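PDB 1QNR: endo-1,4-b-d-mannanase from Trichoderma reesei, which hydrolyses internal beta-1,4-mannosidic bonds in mannans, as an endo-acting enzyme of glycoside hydrolase family 5. Local coordinates for residues A[106-111]-A[159-164]; A[197-202]-A[234-239]; A[228-233]-A[266-271]; A[260-265]-A[298-303]. All coordinates share one frame; numbering follows the deposited sequence.

Interaction 1. Residues A[106-111]-A[159-164]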
loop_
_atom_site.group_PDB
_atom_site.type_symbol
_atom_site.label_atom_id
_atom_site.label_comp_id
_atom_site.label_asym_id
_atom_site.label_seq_id
_atom_site.Cartn_x
_atom_site.Cartn_y
_atom_site.Cartn_z
ATOM N N LEU A 106 8.672 -0.017 -5.541
ATOM C CA LEU A 106 7.703 -0.732 -4.698
ATOM C C LEU A 106 7.227 0.032 -3.437
ATOM O O LEU A 106 8.030 0.679 -2.736
ATOM C CB LEU A 106 8.407 -1.995 -4.150
ATOM C CG LEU A 106 8.975 -2.976 -5.223
ATOM C CD1 LEU A 106 9.797 -4.062 -4.531
ATOM C CD2 LEU A 106 7.775 -3.549 -6.012
ATOM N N ILE A 107 5.897 -0.037 -3.177
ATOM C CA ILE A 107 5.365 0.468 -1.879
ATOM C C ILE A 107 5.195 -0.776 -1.006
ATOM O O ILE A 107 4.516 -1.730 -1.447
ATOM C CB ILE A 107 4.072 1.262 -2.056
ATOM C CG1 ILE A 107 4.379 2.547 -2.845
ATOM C CG2 ILE A 107 3.434 1.580 -0.655
ATOM C CD1 ILE A 107 3.143 3.432 -3.187
ATOM N N ILE A 108 5.745 -0.777 0.233
ATOM C CA ILE A 108 5.721 -1.980 1.075
ATOM C C ILE A 108 5.224 -1.699 2.499
ATOM O O ILE A 108 5.931 -1.072 3.327
ATOM C CB ILE A 108 7.166 -2.599 1.159
ATOM C CG1 ILE A 108 7.730 -2.901 -0.241
ATOM C CG2 ILE A 108 7.123 -3.891 2.017
ATOM C CD1 ILE A 108 9.126 -3.542 -0.260
ATOM N N PRO A 109 3.980 -2.117 2.815
ATOM C CA PRO A 109 3.443 -1.984 4.186
ATOM C C PRO A 109 3.918 -3.117 5.091
ATOM O O PRO A 109 4.099 -4.271 4.669
ATOM C CB PRO A 109 1.873 -2.038 3.992
ATOM C CG PRO A 109 1.758 -2.910 2.742
ATOM C CD PRO A 109 2.929 -2.519 1.843
ATOM N N PHE A 110 4.059 -2.811 6.424
ATOM C CA PHE A 110 4.623 -3.732 7.407
ATOM C C PHE A 110 3.645 -4.600 8.190
ATOM O O PHE A 110 4.122 -5.599 8.761
ATOM C CB PHE A 110 5.502 -2.960 8.445
ATOM C CG PHE A 110 6.605 -2.107 7.857
ATOM C CD1 PHE A 110 7.643 -2.705 7.122
ATOM C CD2 PHE A 110 6.614 -0.729 8.073
ATOM C CE1 PHE A 110 8.676 -1.924 6.621
ATOM C CE2 PHE A 110 7.661 0.047 7.538
ATOM C CZ PHE A 110 8.702 -0.541 6.824
ATOM N N VAL A 111 2.367 -4.239 8.221
ATOM C CA VAL A 111 1.346 -5.022 8.976
ATOM C C VAL A 111 -0.007 -4.756 8.280
ATOM O O VAL A 111 -0.219 -3.707 7.640
ATOM C CB VAL A 111 1.301 -4.607 10.472
ATOM C CG1 VAL A 111 0.828 -3.167 10.663
ATOM C CG2 VAL A 111 0.487 -5.598 11.329
ATOM N N THR A 159 17.547 1.242 -4.677
ATOM C CA THR A 159 16.781 2.290 -5.334
ATOM C C THR A 159 15.394 1.786 -5.825
ATOM O O THR A 159 14.619 2.628 -6.274
ATOM C CB THR A 159 17.547 2.907 -6.521
ATOM O OG1 THR A 159 17.915 1.872 -7.408
ATOM C CG2 THR A 159 18.833 3.621 -6.037
ATOM N N ALA A 160 15.056 0.522 -5.584
ATOM C CA ALA A 160 13.712 0.054 -6.001
ATOM C C ALA A 160 12.640 0.320 -4.987
ATOM O O ALA A 160 11.491 -0.003 -5.319
ATOM C CB ALA A 160 13.815 -1.462 -6.314
ATOM N N ILE A 161 12.878 0.829 -3.795
ATOM C CA ILE A 161 11.797 1.157 -2.847
ATOM C C ILE A 161 11.213 2.524 -3.096
ATOM O O ILE A 161 11.936 3.553 -3.056
ATOM C CB ILE A 161 12.306 1.032 -1.409
ATOM C CG1 ILE A 161 13.026 -0.314 -1.158
ATOM C CG2 ILE A 161 11.155 1.267 -0.396
ATOM C CD1 ILE A 161 12.145 -1.557 -1.385
ATOM N N PHE A 162 9.921 2.575 -3.444
ATOM C CA PHE A 162 9.191 3.855 -3.599
ATOM C C PHE A 162 8.967 4.505 -2.230
ATOM O O PHE A 162 9.316 5.671 -1.966
ATOM C CB PHE A 162 7.819 3.687 -4.292
ATOM C CG PHE A 162 7.114 4.968 -4.685
ATOM C CD1 PHE A 162 6.336 5.652 -3.738
ATOM C CD2 PHE A 162 7.201 5.516 -5.963
ATOM C CE1 PHE A 162 5.609 6.808 -4.049
ATOM C CE2 PHE A 162 6.489 6.643 -6.329
ATOM C CZ PHE A 162 5.733 7.336 -5.349
ATOM N N ALA A 163 8.390 3.720 -1.310
ATOM C CA ALA A 163 8.156 4.182 0.079
ATOM C C ALA A 163 7.933 2.977 1.028
ATOM O O ALA A 163 7.312 1.962 0.625
ATOM C CB ALA A 163 6.888 5.070 0.142
ATOM N N TRP A 164 8.304 3.214 2.289
ATOM C CA TRP A 164 7.878 2.300 3.389
ATOM C C TRP A 164 6.474 2.771 3.825
ATOM O O TRP A 164 6.183 4.003 3.797
ATOM C CB TRP A 164 8.840 2.434 4.569
ATOM C CG TRP A 164 10.265 2.016 4.255
ATOM C CD1 TRP A 164 11.368 2.799 4.316
ATOM C CD2 TRP A 164 10.676 0.718 3.779
ATOM N NE1 TRP A 164 12.492 2.062 3.964
ATOM C CE2 TRP A 164 12.070 0.805 3.557
ATOM C CE3 TRP A 164 10.005 -0.481 3.464
ATOM C CZ2 TRP A 164 12.860 -0.273 3.144
ATOM C CZ3 TRP A 164 10.770 -1.557 2.969
ATOM C CH2 TRP A 164 12.172 -1.413 2.799
#

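Interaction 2. Residues A[197-202]-A[234-239]. With NAG (2-acetamido-2-deoxy-beta-D-glucopyranose), chain G.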
loop_
_atom_site.group_PDB
_atom_site.type_symbol
_atom_site.label_atom_id
_atom_site.label_comp_id
_atom_site.label_asym_id
_atom_site.label_seq_id
_atom_site.Cartn_x
_atom_site.Cartn_y
_atom_site.Cartn_z
ATOM N N ASN A 197 17.197 7.385 3.121
ATOM C CA ASN A 197 17.111 7.463 1.705
ATOM C C ASN A 197 15.679 7.482 1.165
ATOM O O ASN A 197 15.456 8.003 0.080
ATOM C CB ASN A 197 17.812 6.240 1.043
ATOM C CG ASN A 197 19.278 6.131 1.418
ATOM O OD1 ASN A 197 19.995 7.130 1.408
ATOM N ND2 ASN A 197 19.677 4.887 1.825
ATOM N N HIS A 198 14.735 6.880 1.906
ATOM C CA HIS A 198 13.370 6.610 1.335
ATOM C C HIS A 198 12.227 7.349 1.992
ATOM O O HIS A 198 12.272 7.746 3.188
ATOM C CB HIS A 198 13.080 5.079 1.455
ATOM C CG HIS A 198 13.992 4.236 0.583
ATOM N ND1 HIS A 198 14.858 3.262 1.116
ATOM C CD2 HIS A 198 14.111 4.226 -0.788
ATOM C CE1 HIS A 198 15.461 2.707 0.036
ATOM N NE2 HIS A 198 15.083 3.298 -1.115
ATOM N N LEU A 199 11.203 7.620 1.148
ATOM C CA LEU A 199 9.951 8.194 1.617
ATOM C C LEU A 199 9.166 7.250 2.548
ATOM O O LEU A 199 9.360 6.017 2.504
ATOM C CB LEU A 199 9.058 8.454 0.377
ATOM C CG LEU A 199 9.667 9.425 -0.659
ATOM C CD1 LEU A 199 8.756 9.516 -1.929
ATOM C CD2 LEU A 199 9.922 10.828 -0.063
ATOM N N VAL A 200 8.338 7.797 3.447
ATOM C CA VAL A 200 7.494 7.053 4.378
ATOM C C VAL A 200 6.057 7.607 4.290
ATOM O O VAL A 200 5.809 8.806 4.199
ATOM C CB VAL A 200 8.020 7.161 5.807
ATOM C CG1 VAL A 200 7.224 6.348 6.854
ATOM C CG2 VAL A 200 9.499 6.695 5.913
ATOM N N THR A 201 5.057 6.672 4.378
ATOM C CA THR A 201 3.648 7.068 4.309
ATOM C C THR A 201 2.823 6.160 5.253
ATOM O O THR A 201 3.312 5.107 5.717
ATOM C CB THR A 201 3.105 7.006 2.855
ATOM O OG1 THR A 201 1.800 7.655 2.777
ATOM C CG2 THR A 201 3.006 5.573 2.384
ATOM N N LEU A 202 1.588 6.545 5.594
ATOM C CA LEU A 202 0.795 5.818 6.573
ATOM C C LEU A 202 0.080 4.570 5.985
ATOM O O LEU A 202 0.126 3.534 6.703
ATOM C CB LEU A 202 -0.255 6.808 7.171
ATOM C CG LEU A 202 -1.218 6.234 8.245
ATOM C CD1 LEU A 202 -0.498 5.531 9.392
ATOM C CD2 LEU A 202 -2.116 7.373 8.816
ATOM N N SER A 234 7.211 13.511 9.681
ATOM C CA SER A 234 7.936 12.316 9.225
ATOM C C SER A 234 7.091 11.460 8.284
ATOM O O SER A 234 7.548 10.318 7.966
ATOM C CB SER A 234 8.443 11.585 10.457
ATOM O OG SER A 234 7.443 11.505 11.473
ATOM N N LEU A 235 5.920 11.920 7.824
ATOM C CA LEU A 235 5.190 11.267 6.686
ATOM C C LEU A 235 5.380 12.209 5.513
ATOM O O LEU A 235 5.084 13.422 5.549
ATOM C CB LEU A 235 3.692 11.036 7.013
ATOM C CG LEU A 235 3.443 10.095 8.189
ATOM C CD1 LEU A 235 1.923 10.027 8.482
ATOM C CD2 LEU A 235 3.942 8.665 7.971
ATOM N N ASP A 236 5.789 11.701 4.339
ATOM C CA ASP A 236 6.164 12.526 3.199
ATOM C C ASP A 236 5.045 12.814 2.219
ATOM O O ASP A 236 5.072 13.766 1.460
ATOM C CB ASP A 236 7.380 11.852 2.450
ATOM C CG ASP A 236 8.577 11.751 3.329
ATOM O OD1 ASP A 236 9.090 12.822 3.759
ATOM O OD2 ASP A 236 9.024 10.645 3.677
ATOM N N PHE A 237 4.003 11.953 2.203
ATOM C CA PHE A 237 2.852 12.134 1.286
ATOM C C PHE A 237 1.626 11.435 1.869
ATOM O O PHE A 237 1.807 10.564 2.739
ATOM C CB PHE A 237 3.164 11.624 -0.161
ATOM C CG PHE A 237 3.490 10.148 -0.232
ATOM C CD1 PHE A 237 2.459 9.244 -0.524
ATOM C CD2 PHE A 237 4.805 9.691 -0.166
ATOM C CE1 PHE A 237 2.741 7.861 -0.682
ATOM C CE2 PHE A 237 5.107 8.326 -0.335
ATOM C CZ PHE A 237 4.078 7.407 -0.606
ATOM N N GLY A 238 0.427 11.789 1.379
ATOM C CA GLY A 238 -0.810 11.185 1.881
ATOM C C GLY A 238 -1.271 10.019 0.996
ATOM O O GLY A 238 -0.949 9.985 -0.225
ATOM N N THR A 239 -2.009 9.063 1.572
ATOM C CA THR A 239 -2.647 7.974 0.814
ATOM C C THR A 239 -4.149 7.993 1.064
ATOM O O THR A 239 -4.634 8.308 2.178
ATOM C CB THR A 239 -2.129 6.556 1.281
ATOM O OG1 THR A 239 -2.201 6.437 2.724
ATOM C CG2 THR A 239 -0.657 6.373 0.832
HETATM C C1 NAG G . 23.188 3.317 3.119
HETATM C C2 NAG G . 24.591 3.860 2.894
HETATM C C3 NAG G . 24.911 4.608 4.189
HETATM C C4 NAG G . 23.845 5.688 4.487
HETATM C C5 NAG G . 22.433 5.043 4.586
HETATM C C6 NAG G . 21.328 6.079 4.773
HETATM C C7 NAG G . 26.412 2.664 1.748
HETATM C C8 NAG G . 27.353 1.507 1.825
HETATM N N2 NAG G . 25.466 2.659 2.737
HETATM O O3 NAG G . 26.193 5.247 3.998
HETATM O O4 NAG G . 24.144 6.285 5.801
HETATM O O5 NAG G . 22.211 4.373 3.332
HETATM O O6 NAG G . 20.075 5.364 5.098
HETATM O O7 NAG G . 26.488 3.572 0.978
HETATM O O HOH W 1 0.625 9.355 5.118
#

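Interaction 3. Residues A[228-233]-A[266-271]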
loop_
_atom_site.group_PDB
_atom_site.type_symbol
_atom_site.label_atom_id
_atom_site.label_comp_id
_atom_site.label_asym_id
_atom_site.label_seq_id
_atom_site.Cartn_x
_atom_site.Cartn_y
_atom_site.Cartn_z
ATOM N N LYS A 228 -5.093 15.783 10.006
ATOM C CA LYS A 228 -4.139 15.682 11.112
ATOM C C LYS A 228 -2.980 14.730 10.741
ATOM O O LYS A 228 -1.795 14.974 11.008
ATOM C CB LYS A 228 -4.771 15.200 12.434
ATOM C CG LYS A 228 -5.594 16.346 13.080
ATOM C CD LYS A 228 -6.062 15.905 14.473
ATOM C CE LYS A 228 -6.857 17.085 15.074
ATOM N NZ LYS A 228 -7.186 16.796 16.518
ATOM N N ASN A 229 -3.291 13.596 10.076
ATOM C CA ASN A 229 -2.265 12.636 9.749
ATOM C C ASN A 229 -1.286 13.195 8.706
ATOM O O ASN A 229 -0.038 12.990 8.871
ATOM C CB ASN A 229 -2.858 11.305 9.248
ATOM C CG ASN A 229 -3.625 10.540 10.291
ATOM O OD1 ASN A 229 -3.349 10.636 11.505
ATOM N ND2 ASN A 229 -4.614 9.679 9.898
ATOM N N VAL A 230 -1.842 13.861 7.655
ATOM C CA VAL A 230 -0.856 14.268 6.615
ATOM C C VAL A 230 0.006 15.448 7.058
ATOM O O VAL A 230 0.997 15.705 6.373
ATOM C CB VAL A 230 -1.557 14.644 5.298
ATOM C CG1 VAL A 230 -2.239 13.452 4.667
ATOM C CG2 VAL A 230 -2.547 15.796 5.397
ATOM N N GLN A 231 -0.242 16.097 8.166
ATOM C CA GLN A 231 0.589 17.148 8.724
ATOM C C GLN A 231 1.751 16.606 9.533
ATOM O O GLN A 231 2.676 17.370 9.874
ATOM C CB GLN A 231 -0.254 18.117 9.631
ATOM C CG GLN A 231 -1.115 18.908 8.674
ATOM C CD GLN A 231 -2.318 19.642 9.194
ATOM O OE1 GLN A 231 -3.193 19.925 8.338
ATOM N NE2 GLN A 231 -2.378 19.906 10.480
ATOM N N ILE A 232 1.850 15.291 9.827
ATOM C CA ILE A 232 2.976 14.706 10.574
ATOM C C ILE A 232 4.267 14.888 9.760
ATOM O O ILE A 232 4.303 14.527 8.584
ATOM C CB ILE A 232 2.681 13.193 10.887
ATOM C CG1 ILE A 232 1.466 13.070 11.850
ATOM C CG2 ILE A 232 3.932 12.490 11.447
ATOM C CD1 ILE A 232 0.991 11.624 12.053
ATOM N N LYS A 233 5.327 15.455 10.368
ATOM C CA LYS A 233 6.500 15.836 9.609
ATOM C C LYS A 233 7.259 14.679 8.989
ATOM O O LYS A 233 7.829 14.841 7.892
ATOM C CB LYS A 233 7.500 16.585 10.557
ATOM C CG LYS A 233 6.998 17.782 11.314
ATOM C CD LYS A 233 8.260 18.534 11.783
ATOM C CE LYS A 233 9.309 17.748 12.552
ATOM N NZ LYS A 233 10.148 18.804 13.287
ATOM N N LEU A 266 -2.520 19.085 -0.771
ATOM C CA LEU A 266 -1.896 20.343 -1.300
ATOM C C LEU A 266 -1.903 21.394 -0.203
ATOM O O LEU A 266 -0.861 22.140 -0.092
ATOM C CB LEU A 266 -2.695 20.761 -2.546
ATOM C CG LEU A 266 -2.124 22.064 -3.241
ATOM C CD1 LEU A 266 -0.688 21.897 -3.689
ATOM C CD2 LEU A 266 -3.112 22.394 -4.366
ATOM N N ALA A 267 -2.909 21.464 0.673
ATOM C CA ALA A 267 -2.852 22.403 1.835
ATOM C C ALA A 267 -1.730 22.080 2.781
ATOM O O ALA A 267 -1.184 23.025 3.427
ATOM C CB ALA A 267 -4.200 22.462 2.544
ATOM N N ALA A 268 -1.339 20.824 2.966
ATOM C CA ALA A 268 -0.224 20.432 3.803
ATOM C C ALA A 268 1.111 20.505 3.048
ATOM O O ALA A 268 2.197 20.109 3.606
ATOM C CB ALA A 268 -0.462 19.008 4.362
ATOM N N GLY A 269 1.171 20.931 1.789
ATOM C CA GLY A 269 2.377 21.082 1.032
ATOM C C GLY A 269 2.971 19.812 0.414
ATOM O O GLY A 269 4.178 19.836 0.087
ATOM N N LYS A 270 2.145 18.741 0.319
ATOM C CA LYS A 270 2.634 17.398 -0.083
ATOM C C LYS A 270 1.771 16.752 -1.161
ATOM O O LYS A 270 0.604 17.157 -1.335
ATOM C CB LYS A 270 2.491 16.472 1.177
ATOM C CG LYS A 270 3.348 16.985 2.345
ATOM C CD LYS A 270 3.128 16.070 3.611
ATOM C CE LYS A 270 3.877 16.686 4.767
ATOM N NZ LYS A 270 3.859 15.923 6.034
ATOM N N PRO A 271 2.289 15.796 -1.928
ATOM C CA PRO A 271 1.451 15.034 -2.884
ATOM C C PRO A 271 0.553 14.044 -2.151
ATOM O O PRO A 271 0.823 13.624 -1.014
ATOM C CB PRO A 271 2.483 14.224 -3.718
ATOM C CG PRO A 271 3.833 14.578 -3.165
ATOM C CD PRO A 271 3.693 15.300 -1.860
#

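Interaction 4. Residues A[260-265]-A[298-303]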
loop_
_atom_site.group_PDB
_atom_site.type_symbol
_atom_site.label_atom_id
_atom_site.label_comp_id
_atom_site.label_asym_id
_atom_site.label_seq_id
_atom_site.Cartn_x
_atom_site.Cartn_y
_atom_site.Cartn_z
ATOM N N THR A 260 -11.540 16.229 -2.629
ATOM C CA THR A 260 -11.324 16.708 -1.259
ATOM C C THR A 260 -9.993 16.236 -0.676
ATOM O O THR A 260 -9.322 16.991 0.052
ATOM C CB THR A 260 -12.448 16.305 -0.297
ATOM O OG1 THR A 260 -12.684 14.889 -0.344
ATOM C CG2 THR A 260 -13.794 16.998 -0.652
ATOM N N HIS A 261 -9.585 14.998 -0.976
ATOM C CA HIS A 261 -8.298 14.508 -0.449
ATOM C C HIS A 261 -7.117 15.223 -1.145
ATOM O O HIS A 261 -6.173 15.600 -0.437
ATOM C CB HIS A 261 -8.231 12.970 -0.605
ATOM C CG HIS A 261 -9.048 12.300 0.445
ATOM N ND1 HIS A 261 -10.434 12.136 0.290
ATOM C CD2 HIS A 261 -8.750 11.802 1.681
ATOM C CE1 HIS A 261 -10.905 11.562 1.422
ATOM N NE2 HIS A 261 -9.931 11.329 2.271
ATOM N N ALA A 262 -7.188 15.418 -2.472
ATOM C CA ALA A 262 -6.153 16.157 -3.168
ATOM C C ALA A 262 -5.927 17.529 -2.555
ATOM O O ALA A 262 -4.784 17.978 -2.367
ATOM C CB ALA A 262 -6.396 16.345 -4.645
ATOM N N ALA A 263 -7.064 18.198 -2.288
ATOM C CA ALA A 263 -6.936 19.572 -1.713
ATOM C C ALA A 263 -6.354 19.564 -0.345
ATOM O O ALA A 263 -5.608 20.485 0.026
ATOM C CB ALA A 263 -8.313 20.269 -1.688
ATOM N N ALA A 264 -6.620 18.564 0.533
ATOM C CA ALA A 264 -6.026 18.463 1.855
ATOM C C ALA A 264 -4.512 18.138 1.807
ATOM O O ALA A 264 -3.710 18.752 2.564
ATOM C CB ALA A 264 -6.787 17.374 2.662
ATOM N N CYS A 265 -4.078 17.303 0.851
ATOM C CA CYS A 265 -2.634 17.090 0.659
ATOM C C CYS A 265 -1.944 18.387 0.201
ATOM O O CYS A 265 -0.948 18.786 0.823
ATOM C CB CYS A 265 -2.387 15.984 -0.402
ATOM S SG CYS A 265 -2.563 14.295 0.214
ATOM N N ARG A 298 -5.077 19.222 -9.063
ATOM C CA ARG A 298 -3.848 19.640 -8.382
ATOM C C ARG A 298 -3.705 18.987 -6.990
ATOM O O ARG A 298 -4.715 18.919 -6.262
ATOM C CB ARG A 298 -3.890 21.196 -8.223
ATOM C CG ARG A 298 -3.404 21.887 -9.509
ATOM C CD ARG A 298 -1.897 22.025 -9.537
ATOM N NE ARG A 298 -1.143 22.540 -8.373
ATOM C CZ ARG A 298 0.209 22.488 -8.349
ATOM N NH1 ARG A 298 0.859 22.003 -9.435
ATOM N NH2 ARG A 298 0.950 22.857 -7.325
ATOM N N GLY A 299 -2.471 18.575 -6.637
ATOM C CA GLY A 299 -2.288 17.873 -5.334
ATOM C C GLY A 299 -2.132 16.379 -5.580
ATOM O O GLY A 299 -1.519 15.716 -4.724
ATOM N N MET A 300 -2.569 15.811 -6.707
ATOM C CA MET A 300 -2.404 14.378 -6.952
ATOM C C MET A 300 -1.048 14.051 -7.589
ATOM O O MET A 300 -0.652 14.686 -8.571
ATOM C CB MET A 300 -3.482 13.810 -7.881
ATOM C CG MET A 300 -4.881 13.898 -7.294
ATOM S SD MET A 300 -5.080 13.078 -5.669
ATOM C CE MET A 300 -4.242 11.496 -6.034
ATOM N N GLY A 301 -0.309 13.097 -7.049
ATOM C CA GLY A 301 0.934 12.629 -7.640
ATOM C C GLY A 301 0.877 11.362 -8.413
ATOM O O GLY A 301 1.738 11.085 -9.281
ATOM N N GLY A 302 -0.159 10.539 -8.179
ATOM C CA GLY A 302 -0.295 9.289 -9.035
ATOM C C GLY A 302 -1.493 8.488 -8.478
ATOM O O GLY A 302 -2.114 8.856 -7.495
ATOM N N ASP A 303 -1.775 7.357 -9.190
ATOM C CA ASP A 303 -2.888 6.462 -8.794
ATOM C C ASP A 303 -2.565 4.995 -9.098
ATOM O O ASP A 303 -1.722 4.703 -9.966
ATOM C CB ASP A 303 -4.232 6.821 -9.495
ATOM C CG ASP A 303 -4.189 6.443 -10.999
ATOM O OD1 ASP A 303 -4.513 5.293 -11.357
ATOM O OD2 ASP A 303 -3.872 7.352 -11.805
#

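Interaction 1. Residues A[106-111]-A[159-164]
Phe110 and Trp164 both set CG anti to the carbonyl carbon (chi1 -55° and -63°), and from there their rings reach each other. The six-membered rings lie at 25° but are slid apart, with little overlap. Phe110 CZ touches Trp164 CE3 at 3.6 Å and Trp164 CB at 3.7 Å. Ile108 lies side by side with Trp164. Its CD1 meets Ile161 CD1 at 3.8 Å, and Ile161 CG2 sits over the centre of one indole face. The indole N-H is hydrogen-bonded to Asp195. An alanine at Trp164 would probably leave Asp195 without this donor and open a gap between Ile108, Phe110 and Ile161. Beyond the side chains, the two backbones run parallel. Leu106 N donates to Ala160 O, and Ile108 N donates to Ala163 O at 3.2 Å. Between them the register slips by one. Leu106 O accepts from Phe162 N at 2.8 Å, and weakly from Ala163 N. Phe162 is the extra residue, and its CD1 packs on Ile107 CG1 at 3.8 Å. Leu106, on the same face as Ile108, Ile161 and Trp164, packs against helix 90-102. The slip at Phe162 is a beta bulge between neighbouring parallel strands, 105-109 and 161-165, of the family's TIM barrel.

Interaction 2. Residues A[197-202]-A[234-239]
Thr201 lies over one face of the Phe237 ring. Its CB is 3.8 Å from the ring centroid, a CH-pi contact offset toward the rim. CG2 touches the rim atom CZ of Phe237 at 3.7 Å. OG1, anti to the backbone N (chi1 -169°), is turned to Phe237 O and donates to it at 2.9 Å, from above the carbonyl plane. OG1 also meets Thr239 CG2. Leu199 CB reaches the ring edge at Phe237 CE2. An alanine in place of Phe237 would probably leave Thr201 CB and CG2 and Leu199 CB without their aromatic partner and open a gap there. A water donates to Phe237 O and accepts from Leu202 N. Asp236 grips Val200 twice. Its N donates to Val200 O at 2.9 Å, and its OD2 accepts a hydrogen bond from Val200 N, also at 2.9 Å, on the anti lone pair. OD2 also forms a salt bridge with Lys192, which probably favours the charged form. Leu235 CD1 packs on Leu202 CB at 4.1 Å. At the far end, Asn197 ND2 donates to the ring oxygen O5 of an attached sugar. Strand 199-201 pairs with strand 161-165, Val200 packs on helix 178-194, and Phe237 and Thr239 lean on strand 272-277.

Interaction 3. Residues A[228-233]-A[266-271]
The contact between Val230 and Lys270 is a small, partly buried, mainly polar one. It joins the chain at the C-terminal part of helix 226-230 to the turn that follows helix 253-267. The centre of the contact lies about 18 Å from the centre of the chain. One long side chain does most of the work. Lys270 leaves the backbone with CG anti to the carbonyl carbon (chi1 -61°) and is extended beyond that. Its CD and CE pass alongside Val230 O, with CE at 3.4 Å from that oxygen. NZ then donates to Val230 O at 2.9 Å, from a position tilted 26° out of the carbonyl plane. Ile232 O is equally near NZ, but its angle is poor for a hydrogen bond. Leu235 O is a further hydrogen-bond acceptor for the same ammonium. Three carbonyl oxygens thus lie close to NZ, two of them hydrogen-bonded, and this would probably favour its positive charge.

The turn that presents Lys270 is a Schellman motif closing helix 253-267. Gly269 takes a positive phi of 80°, which suits glycine, and Gly269 N donates back to Leu266 O at 3.0 Å. Lys270 N probably donates to Cys265 O at 3.1 Å. In the TIM barrel this turn carries the chain from an outer helix into strand 272-277.

Apolar packing flanks the lysine. Ala268 CB points toward the other segment and meets Val230 CG2 at 4.0 Å. The aliphatic CG of Gln231 comes to 4.4 Å from the same Ala268 CB. The CB of Ile232 points away from the other segment, and its side chain packs on Ala184 and Thr185 of helix 178-194.

Interaction 4. Residues A[260-265]-A[298-303]
Ala262 and Met300 make the apolar part of the contact. Ala262 CB points from helix 253-267 toward the start of strand 300-309 and touches Met300 SD at 3.7 Å. Met300 CG is close behind, at 3.9 Å from Ala262 CB. The methionine chain is bent, and the bend at chi2 (-57°) places SD against the helix. Met300 also packs on strand 272-277 and helix 283-295.

The second group is side chain or backbone against backbone. Ala262 CB lies 3.5 Å from Arg298 O. Ala262 O lies 3.9 Å from Gly299 CA. Cys265 CB comes to 4.4 Å from Gly299 O. At the backbone angles of Gly299 (phi 103°, psi -21°) a beta carbon would be jammed against Arg298 O, which calls for glycine. It would also run into Ala262 O, only 2.4 Å away.

The remaining links lie just outside the pair. A disulfide joins Cys265 to Cys272. Gly299 and Gly301 hydrogen-bond to the backbone of Cys272. Helix and strand are thereby tied to the same neighbouring strand. Across the contact itself the chemistry is apolar contact and close fit, which suggests that small residues, an alanine and a glycine, let the helix lie this close to the start of strand 300-309.

In the fold
The four contacts follow one another round part of the TIM barrel. Centres of interactions 1 and 2, 2 and 3, and 3 and 4 are each about 10 Å apart, while those of interactions 1 and 4 are about 20 Å apart. Interaction 1 closes before the others open along the chain. Interactions 2 and 3 alternate in sequence, as do 3 and 4. Strand 161-165 of interaction 1 pairs with strand 199-201 of interaction 2. Gly238 N of interaction 2 probably donates to Pro271 O of interaction 3. Interactions 3 and 4 share helix 253-267. Interactions 1, 2 and 4 reach the same parallel sheet. Together they join several strands of the barrel wall to helix 226-230 and helix 253-267 outside it.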